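PDB 3ZS6: periplasmic oligopeptide-binding protein from Burkholderia pseudomallei, which probably binds oligopeptides in the periplasm and hands them to an ABC transporter for uptake into the cell. Local coordinates for residues A[60-65]-A[135-140]; A[106-111]-A[122-127]; A[247-252]-A[478-483]. All coordinates share one frame; numbering follows the deposited sequence.

Interaction 1. Residues A[60-65]-A[135-140]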
# COMPACT_ATOMS: atom_id res chain seq x y z
N ALA A 60 -11.46 26.54 2.06
CA ALA A 60 -12.83 26.26 2.48
C ALA A 60 -12.92 24.77 2.78
O ALA A 60 -12.03 24.01 2.42
CB ALA A 60 -13.81 26.65 1.39
N PRO A 61 -13.99 24.35 3.47
CA PRO A 61 -14.12 22.93 3.80
C PRO A 61 -13.82 22.05 2.60
O PRO A 61 -13.08 21.08 2.75
CB PRO A 61 -15.59 22.81 4.21
CG PRO A 61 -15.92 24.16 4.79
CD PRO A 61 -15.13 25.15 3.96
N ASP A 62 -14.34 22.39 1.42
CA ASP A 62 -14.20 21.52 0.26
C ASP A 62 -13.18 22.01 -0.76
O ASP A 62 -13.18 21.56 -1.90
CB ASP A 62 -15.55 21.37 -0.44
CG ASP A 62 -15.95 22.62 -1.19
OD1 ASP A 62 -15.37 23.69 -0.89
OD2 ASP A 62 -16.82 22.54 -2.09
N THR A 63 -12.30 22.93 -0.35
CA THR A 63 -11.41 23.61 -1.30
C THR A 63 -9.98 23.75 -0.79
O THR A 63 -9.74 24.29 0.29
CB THR A 63 -11.95 25.00 -1.64
OG1 THR A 63 -13.27 24.89 -2.17
CG2 THR A 63 -11.04 25.68 -2.67
N TRP A 64 -9.03 23.26 -1.59
CA TRP A 64 -7.60 23.43 -1.32
C TRP A 64 -6.91 24.21 -2.44
O TRP A 64 -7.22 24.02 -3.62
CB TRP A 64 -6.91 22.06 -1.17
CG TRP A 64 -7.26 21.32 0.09
CD1 TRP A 64 -8.33 20.48 0.28
CD2 TRP A 64 -6.53 21.33 1.32
NE1 TRP A 64 -8.32 19.99 1.56
CE2 TRP A 64 -7.22 20.48 2.22
CE3 TRP A 64 -5.37 21.97 1.75
CZ2 TRP A 64 -6.78 20.27 3.53
CZ3 TRP A 64 -4.93 21.76 3.05
CH2 TRP A 64 -5.63 20.91 3.92
N ILE A 65 -5.97 25.07 -2.07
CA ILE A 65 -5.17 25.80 -3.05
C ILE A 65 -3.71 25.38 -2.91
O ILE A 65 -3.17 25.36 -1.81
CB ILE A 65 -5.27 27.33 -2.83
CG1 ILE A 65 -6.70 27.82 -3.03
CG2 ILE A 65 -4.33 28.08 -3.77
CD1 ILE A 65 -7.15 27.81 -4.47
N GLU A 135 -6.26 24.65 -7.99
CA GLU A 135 -7.42 24.57 -7.11
C GLU A 135 -8.02 23.16 -7.16
O GLU A 135 -8.34 22.66 -8.23
CB GLU A 135 -8.48 25.60 -7.51
CG GLU A 135 -9.75 25.52 -6.69
CD GLU A 135 -10.88 26.33 -7.29
OE1 GLU A 135 -11.50 25.86 -8.26
OE2 GLU A 135 -11.15 27.44 -6.78
N VAL A 136 -8.16 22.54 -6.00
CA VAL A 136 -8.83 21.24 -5.91
C VAL A 136 -10.10 21.32 -5.07
O VAL A 136 -10.07 21.74 -3.91
CB VAL A 136 -7.90 20.14 -5.33
CG1 VAL A 136 -8.64 18.80 -5.25
CG2 VAL A 136 -6.65 20.01 -6.18
N LYS A 137 -11.22 20.95 -5.68
CA LYS A 137 -12.49 20.83 -4.98
C LYS A 137 -12.71 19.37 -4.61
O LYS A 137 -12.55 18.50 -5.46
CB LYS A 137 -13.64 21.30 -5.88
CG LYS A 137 -13.57 22.77 -6.29
CD LYS A 137 -14.29 23.66 -5.30
CE LYS A 137 -14.30 25.10 -5.78
NZ LYS A 137 -15.01 25.98 -4.82
N THR A 138 -13.08 19.10 -3.36
CA THR A 138 -13.35 17.74 -2.91
C THR A 138 -14.84 17.55 -2.67
O THR A 138 -15.55 18.51 -2.39
CB THR A 138 -12.59 17.41 -1.61
OG1 THR A 138 -12.92 18.37 -0.61
CG2 THR A 138 -11.08 17.42 -1.85
N GLU A 139 -15.30 16.30 -2.78
CA GLU A 139 -16.71 15.96 -2.60
C GLU A 139 -17.19 16.28 -1.19
O GLU A 139 -18.31 16.73 -0.99
CB GLU A 139 -16.96 14.48 -2.89
CG GLU A 139 -16.76 14.08 -4.34
CD GLU A 139 -17.94 14.44 -5.22
OE1 GLU A 139 -18.91 15.04 -4.71
OE2 GLU A 139 -17.90 14.12 -6.43
N VAL A 140 -16.33 16.00 -0.21
CA VAL A 140 -16.61 16.29 1.19
C VAL A 140 -15.34 16.87 1.78
O VAL A 140 -14.27 16.75 1.19
CB VAL A 140 -16.98 15.02 1.97
CG1 VAL A 140 -18.29 14.44 1.47
CG2 VAL A 140 -15.86 13.98 1.85
O HOH W 1 -11.19 19.43 1.48

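Interaction 2. Residues A[106-111]-A[122-127]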
# COMPACT_ATOMS: atom_id res chain seq x y z
N GLU A 106 -10.60 9.74 -5.94
CA GLU A 106 -12.02 9.61 -5.66
C GLU A 106 -12.55 10.72 -4.74
O GLU A 106 -13.74 11.04 -4.78
CB GLU A 106 -12.31 8.24 -5.05
CG GLU A 106 -13.60 7.60 -5.53
CD GLU A 106 -13.74 6.16 -5.04
OE1 GLU A 106 -12.98 5.30 -5.52
OE2 GLU A 106 -14.60 5.91 -4.17
N PHE A 107 -11.67 11.32 -3.94
CA PHE A 107 -12.10 12.40 -3.04
C PHE A 107 -12.37 13.68 -3.82
O PHE A 107 -13.06 14.58 -3.33
CB PHE A 107 -11.06 12.68 -1.95
CG PHE A 107 -10.85 11.55 -0.98
CD1 PHE A 107 -11.43 10.31 -1.19
CD2 PHE A 107 -10.08 11.74 0.15
CE1 PHE A 107 -11.24 9.27 -0.29
CE2 PHE A 107 -9.88 10.71 1.06
CZ PHE A 107 -10.46 9.47 0.83
N VAL A 108 -11.82 13.77 -5.03
CA VAL A 108 -11.98 14.98 -5.83
C VAL A 108 -13.38 15.10 -6.43
O VAL A 108 -14.00 14.10 -6.80
CB VAL A 108 -10.91 15.06 -6.93
CG1 VAL A 108 -11.05 16.36 -7.71
CG2 VAL A 108 -9.52 14.96 -6.31
N LYS A 109 -13.86 16.33 -6.52
CA LYS A 109 -15.21 16.63 -6.96
C LYS A 109 -15.51 16.02 -8.33
O LYS A 109 -14.75 16.21 -9.29
CB LYS A 109 -15.45 18.14 -6.98
CG LYS A 109 -16.89 18.55 -7.20
CD LYS A 109 -17.80 17.93 -6.15
CE LYS A 109 -19.19 18.55 -6.18
NZ LYS A 109 -19.18 19.97 -5.72
N ASN A 110 -16.60 15.26 -8.39
CA ASN A 110 -17.05 14.62 -9.62
C ASN A 110 -16.31 13.33 -10.00
O ASN A 110 -16.70 12.65 -10.94
CB ASN A 110 -17.01 15.60 -10.79
CG ASN A 110 -18.08 16.67 -10.69
OD1 ASN A 110 -19.10 16.48 -10.04
ND2 ASN A 110 -17.85 17.79 -11.35
N ALA A 111 -15.25 13.00 -9.27
CA ALA A 111 -14.45 11.82 -9.61
C ALA A 111 -15.28 10.53 -9.72
O ALA A 111 -15.12 9.76 -10.67
CB ALA A 111 -13.30 11.63 -8.62
N GLY A 122 -13.08 15.86 -18.08
CA GLY A 122 -12.93 17.30 -17.97
C GLY A 122 -13.69 17.92 -16.80
O GLY A 122 -13.40 19.04 -16.38
N ASP A 123 -14.68 17.18 -16.28
CA ASP A 123 -15.49 17.67 -15.16
C ASP A 123 -14.82 17.54 -13.79
O ASP A 123 -15.34 18.03 -12.79
CB ASP A 123 -16.85 16.96 -15.13
CG ASP A 123 -17.79 17.41 -16.24
OD1 ASP A 123 -17.50 18.44 -16.89
OD2 ASP A 123 -18.82 16.75 -16.45
N LEU A 124 -13.67 16.88 -13.74
CA LEU A 124 -12.98 16.65 -12.47
C LEU A 124 -12.66 17.96 -11.74
O LEU A 124 -12.22 18.94 -12.36
CB LEU A 124 -11.69 15.86 -12.70
CG LEU A 124 -10.92 15.34 -11.48
CD1 LEU A 124 -11.79 14.40 -10.64
CD2 LEU A 124 -9.64 14.64 -11.93
N GLY A 125 -12.87 17.97 -10.43
CA GLY A 125 -12.65 19.16 -9.63
C GLY A 125 -11.20 19.55 -9.37
O GLY A 125 -10.86 19.90 -8.24
N ILE A 126 -10.35 19.50 -10.39
CA ILE A 126 -9.04 20.12 -10.29
C ILE A 126 -8.86 21.15 -11.40
O ILE A 126 -9.14 20.87 -12.56
CB ILE A 126 -7.87 19.10 -10.34
CG1 ILE A 126 -6.53 19.83 -10.18
CG2 ILE A 126 -7.90 18.31 -11.63
CD1 ILE A 126 -5.33 18.91 -10.00
N ARG A 127 -8.41 22.34 -11.03
CA ARG A 127 -8.35 23.46 -11.97
C ARG A 127 -7.03 24.23 -11.90
O ARG A 127 -6.50 24.50 -10.82
CB ARG A 127 -9.53 24.40 -11.71
CG ARG A 127 -9.63 25.58 -12.65
CD ARG A 127 -10.98 26.28 -12.50
NE ARG A 127 -11.11 26.97 -11.22
CZ ARG A 127 -11.00 28.29 -11.07
NH1 ARG A 127 -10.76 29.07 -12.13
NH2 ARG A 127 -11.14 28.84 -9.87

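Interaction 3. Residues A[247-252]-A[478-483]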
# COMPACT_ATOMS: atom_id res chain seq x y z
N LYS A 247 21.68 -10.01 16.90
CA LYS A 247 22.97 -10.24 17.54
C LYS A 247 24.10 -9.89 16.58
O LYS A 247 25.09 -9.29 16.98
CB LYS A 247 23.09 -11.71 17.97
CG LYS A 247 24.42 -12.06 18.61
CD LYS A 247 24.71 -13.55 18.43
CE LYS A 247 23.49 -14.40 18.74
NZ LYS A 247 23.51 -15.70 18.01
N GLN A 248 23.93 -10.27 15.32
CA GLN A 248 24.96 -10.06 14.31
C GLN A 248 25.03 -8.63 13.78
O GLN A 248 26.12 -8.11 13.53
CB GLN A 248 24.79 -11.02 13.13
CG GLN A 248 25.87 -10.86 12.05
CD GLN A 248 25.80 -11.92 10.97
OE1 GLN A 248 24.92 -12.78 10.98
NE2 GLN A 248 26.73 -11.87 10.01
N PHE A 249 23.88 -7.98 13.61
CA PHE A 249 23.87 -6.68 12.92
C PHE A 249 23.51 -5.51 13.84
O PHE A 249 23.62 -4.34 13.44
CB PHE A 249 22.94 -6.74 11.70
CG PHE A 249 23.39 -7.71 10.64
CD1 PHE A 249 24.43 -7.38 9.78
CD2 PHE A 249 22.79 -8.95 10.52
CE1 PHE A 249 24.86 -8.27 8.81
CE2 PHE A 249 23.21 -9.85 9.55
CZ PHE A 249 24.25 -9.51 8.69
N GLY A 250 23.06 -5.82 15.05
CA GLY A 250 22.73 -4.82 16.05
C GLY A 250 21.79 -3.74 15.56
O GLY A 250 20.69 -4.03 15.08
N LYS A 251 22.23 -2.49 15.66
CA LYS A 251 21.39 -1.34 15.37
C LYS A 251 21.13 -1.11 13.89
O LYS A 251 20.31 -0.28 13.52
CB LYS A 251 21.96 -0.07 16.03
CG LYS A 251 21.94 -0.11 17.57
CD LYS A 251 22.50 1.19 18.17
CE LYS A 251 22.96 1.01 19.62
NZ LYS A 251 23.71 2.21 20.11
N GLU A 252 21.84 -1.84 13.02
CA GLU A 252 21.48 -1.83 11.60
C GLU A 252 20.07 -2.40 11.41
O GLU A 252 19.38 -2.09 10.43
CB GLU A 252 22.51 -2.62 10.77
CG GLU A 252 23.92 -2.03 10.86
CD GLU A 252 24.93 -2.74 9.98
OE1 GLU A 252 24.56 -3.75 9.34
OE2 GLU A 252 26.09 -2.28 9.94
N ASP A 478 10.67 -3.97 10.66
CA ASP A 478 12.04 -4.45 10.81
C ASP A 478 12.73 -4.69 9.48
O ASP A 478 12.24 -5.44 8.64
CB ASP A 478 12.06 -5.74 11.64
CG ASP A 478 11.69 -5.52 13.09
OD1 ASP A 478 11.15 -4.44 13.42
OD2 ASP A 478 11.92 -6.43 13.91
N ARG A 479 13.89 -4.06 9.31
CA ARG A 479 14.72 -4.28 8.14
C ARG A 479 16.17 -3.92 8.47
O ARG A 479 16.44 -3.30 9.51
CB ARG A 479 14.22 -3.45 6.94
CG ARG A 479 14.36 -1.93 7.08
CD ARG A 479 14.38 -1.23 5.71
NE ARG A 479 13.21 -1.58 4.90
CZ ARG A 479 12.07 -0.91 4.91
NH1 ARG A 479 11.92 0.16 5.69
NH2 ARG A 479 11.06 -1.30 4.14
N LEU A 480 17.10 -4.33 7.61
CA LEU A 480 18.52 -4.02 7.79
C LEU A 480 18.92 -2.86 6.89
O LEU A 480 18.65 -2.87 5.69
CB LEU A 480 19.39 -5.25 7.48
CG LEU A 480 19.30 -6.40 8.49
CD1 LEU A 480 19.79 -7.72 7.88
CD2 LEU A 480 20.08 -6.07 9.77
N VAL A 481 19.54 -1.85 7.49
CA VAL A 481 20.06 -0.70 6.76
C VAL A 481 21.46 -0.43 7.30
O VAL A 481 21.65 -0.30 8.51
CB VAL A 481 19.17 0.54 6.92
CG1 VAL A 481 19.78 1.74 6.20
CG2 VAL A 481 17.74 0.26 6.41
N LYS A 482 22.44 -0.37 6.41
CA LYS A 482 23.85 -0.26 6.80
C LYS A 482 24.11 0.96 7.70
O LYS A 482 23.43 1.99 7.59
CB LYS A 482 24.74 -0.21 5.56
CG LYS A 482 24.69 -1.48 4.70
CD LYS A 482 25.49 -2.61 5.36
CE LYS A 482 25.54 -3.86 4.48
NZ LYS A 482 26.48 -4.88 5.03
N SER A 483 25.08 0.83 8.61
CA SER A 483 25.43 1.90 9.54
C SER A 483 25.89 3.17 8.82
O SER A 483 25.79 4.27 9.37
CB SER A 483 26.51 1.44 10.52
OG SER A 483 26.02 0.38 11.32
O HOH W 2 26.53 -5.01 7.94
O HOH W 3 27.63 -1.19 8.08

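Interaction 1. Residues A[60-65]-A[135-140]
The carbonyl oxygen of Asp-62 accepts a hydrogen bond from Thr-138 N at 2.9 Å, with a nearly straight N-H...O angle of 164°, and a CA-H...O contact from Lys-137, whose CA lies 3.2 Å from Asp-62 O. The Thr-138 bond extends the pairing one residue beyond the regular ladder. In that ladder, Trp-64 and Val-136 form an antiparallel hydrogen-bonded pair: Trp-64 N meets Val-136 O and Val-136 N meets Trp-64 O, each at 3.0 Å. Thr-63 with Lys-137 and Ile-65 with Glu-135 are the flanking non-hydrogen-bonded pairs, whose side chains share one face. On it Lys-137 runs beside Thr-63, bent at chi2 (-90°), and its NZ makes only a weak bond to Thr-63 OG1 at 3.4 Å. That hydroxyl in turn donates to Asp-62 OD1 at 2.7 Å, approaching from above the carboxylate plane. Trp-64 and Val-136 occupy the other face, where Phe-145 of helix 145-148 packs against both. Near the turn, a water donates to Pro-61 O and Thr-138 OG1, while Thr-138 OG1 itself donates to Val-140 O. The axes of 63-65 and 135-137 approach to 4.9 Å at 163°, as neighbouring antiparallel strands do: in the five-stranded antiparallel sheet, 63-68 lies between 133-137 and 48-60, to which the type I turn from Ala-60 to Thr-63 joins it in a beta hairpin.

Interaction 2. Residues A[106-111]-A[122-127]
Asn-110 ND2 donates to Asp-123 O at 2.9 Å, almost straight at 176°; the acceptor lies in the plane of the Asn-110 amide, whereas the donor sits above the Asp-123 carbonyl plane. One residue back in 106-111 and two on in 122-127, Gly-125 N donates to Lys-109 O over 2.8 Å, less straight than the first bond. Gly-125 CA lies 4.0 Å from Lys-109 CB, so the backbones pack closely here. Beside these polar bonds Leu-124 CD1 touches two apolar groups, 3.6 Å from Val-108 CG1 and 3.7 Å from Ala-111 CB. Val-108 CG1, anti to the backbone N (chi1 -177°), also lies 3.6 Å from Gly-125 O. Asn-110 ND2 and Lys-109 O are both presented by a type II beta turn from Val-108 to Ala-111, closed by Ala-111 N bonding to Val-108 O; Asn-110 has positive phi (79°) in it and holds the N-cap position of helix 111-115, though its side chain makes no capping bond. Further out, Trp-89 of helix 82-93 packs on Val-108, Leu-124 and Ile-126. Glu-139 OE2 accepts from Asn-110 N, and backbone bonds of Lys-109 and Gly-125 with Lys-137 tie both segments to strand 133-137.

Interaction 3. Residues A[247-252]-A[478-483]
Phe-249 CB and Leu-480 CD2 meet at 3.5 Å in the apolar, closely packed half of this contact. The two side chains cross at about a right angle: CD2 of the leucine sits against CB and CG of Phe-249, while its CD1 lies over one ring face, 4.2 Å above the plane and offset toward the rim. Leu-223 of helix 219-227 touches both residues, and Tyr-226 meets the Phe-249 ring edge-to-face. Beside this packing, Val-481 N donates to Glu-252 O at 3.0 Å (N-H...O angle 164°), and the CA-H of Leu-480 approaches the same oxygen.

The opposite character appears at the carboxylate of Glu-252, where water takes part. Glu-252 CG, anti to the carbonyl carbon (chi1 -61°), lies 3.2 Å from Ser-483 OG. OE2 accepts from Ser-483 OG at 3.0 Å through its anti lone pair. One water donates to OE2 and accepts from Ser-483 N; another bridges OE1 to Lys-482 NZ. OE1 is also bonded to Tyr-226 OH, and Lys-482 NZ to Tyr-226 O. At 4.9 Å OE1 and NZ are beyond direct contact, so any attraction is probably relayed partly by the water. Glu-252 and Leu-480 each have two deposited conformers; the distances to their side chains hold for one. Overall, the end of helix 242-249 and the following 3-10 turn pack on the end of strand 470-480, where strand 253-258 begins its antiparallel pairing in a mixed sheet.

Interactions 1 and 2 are neighbours, with centres 10 Å apart, and interaction 2 is nested within the chain loop that interaction 1 closes. They share the five-stranded antiparallel sheet, in which strand 133-137 lies between 63-68 and the outermost 126-128, and they touch directly, Thr-138 CB packing 3.3 Å from Phe-107 O. The sheet and the turn before helix 111-115 are thus in direct contact. Interaction 3 comes later in the chain, its centre about 44 and 45 Å from those of interactions 1 and 2, on the opposite side of the chain's centre. It joins segments 226 residues apart, bringing strand 470-480, part of a separate mixed sheet, against the end of helix 242-249.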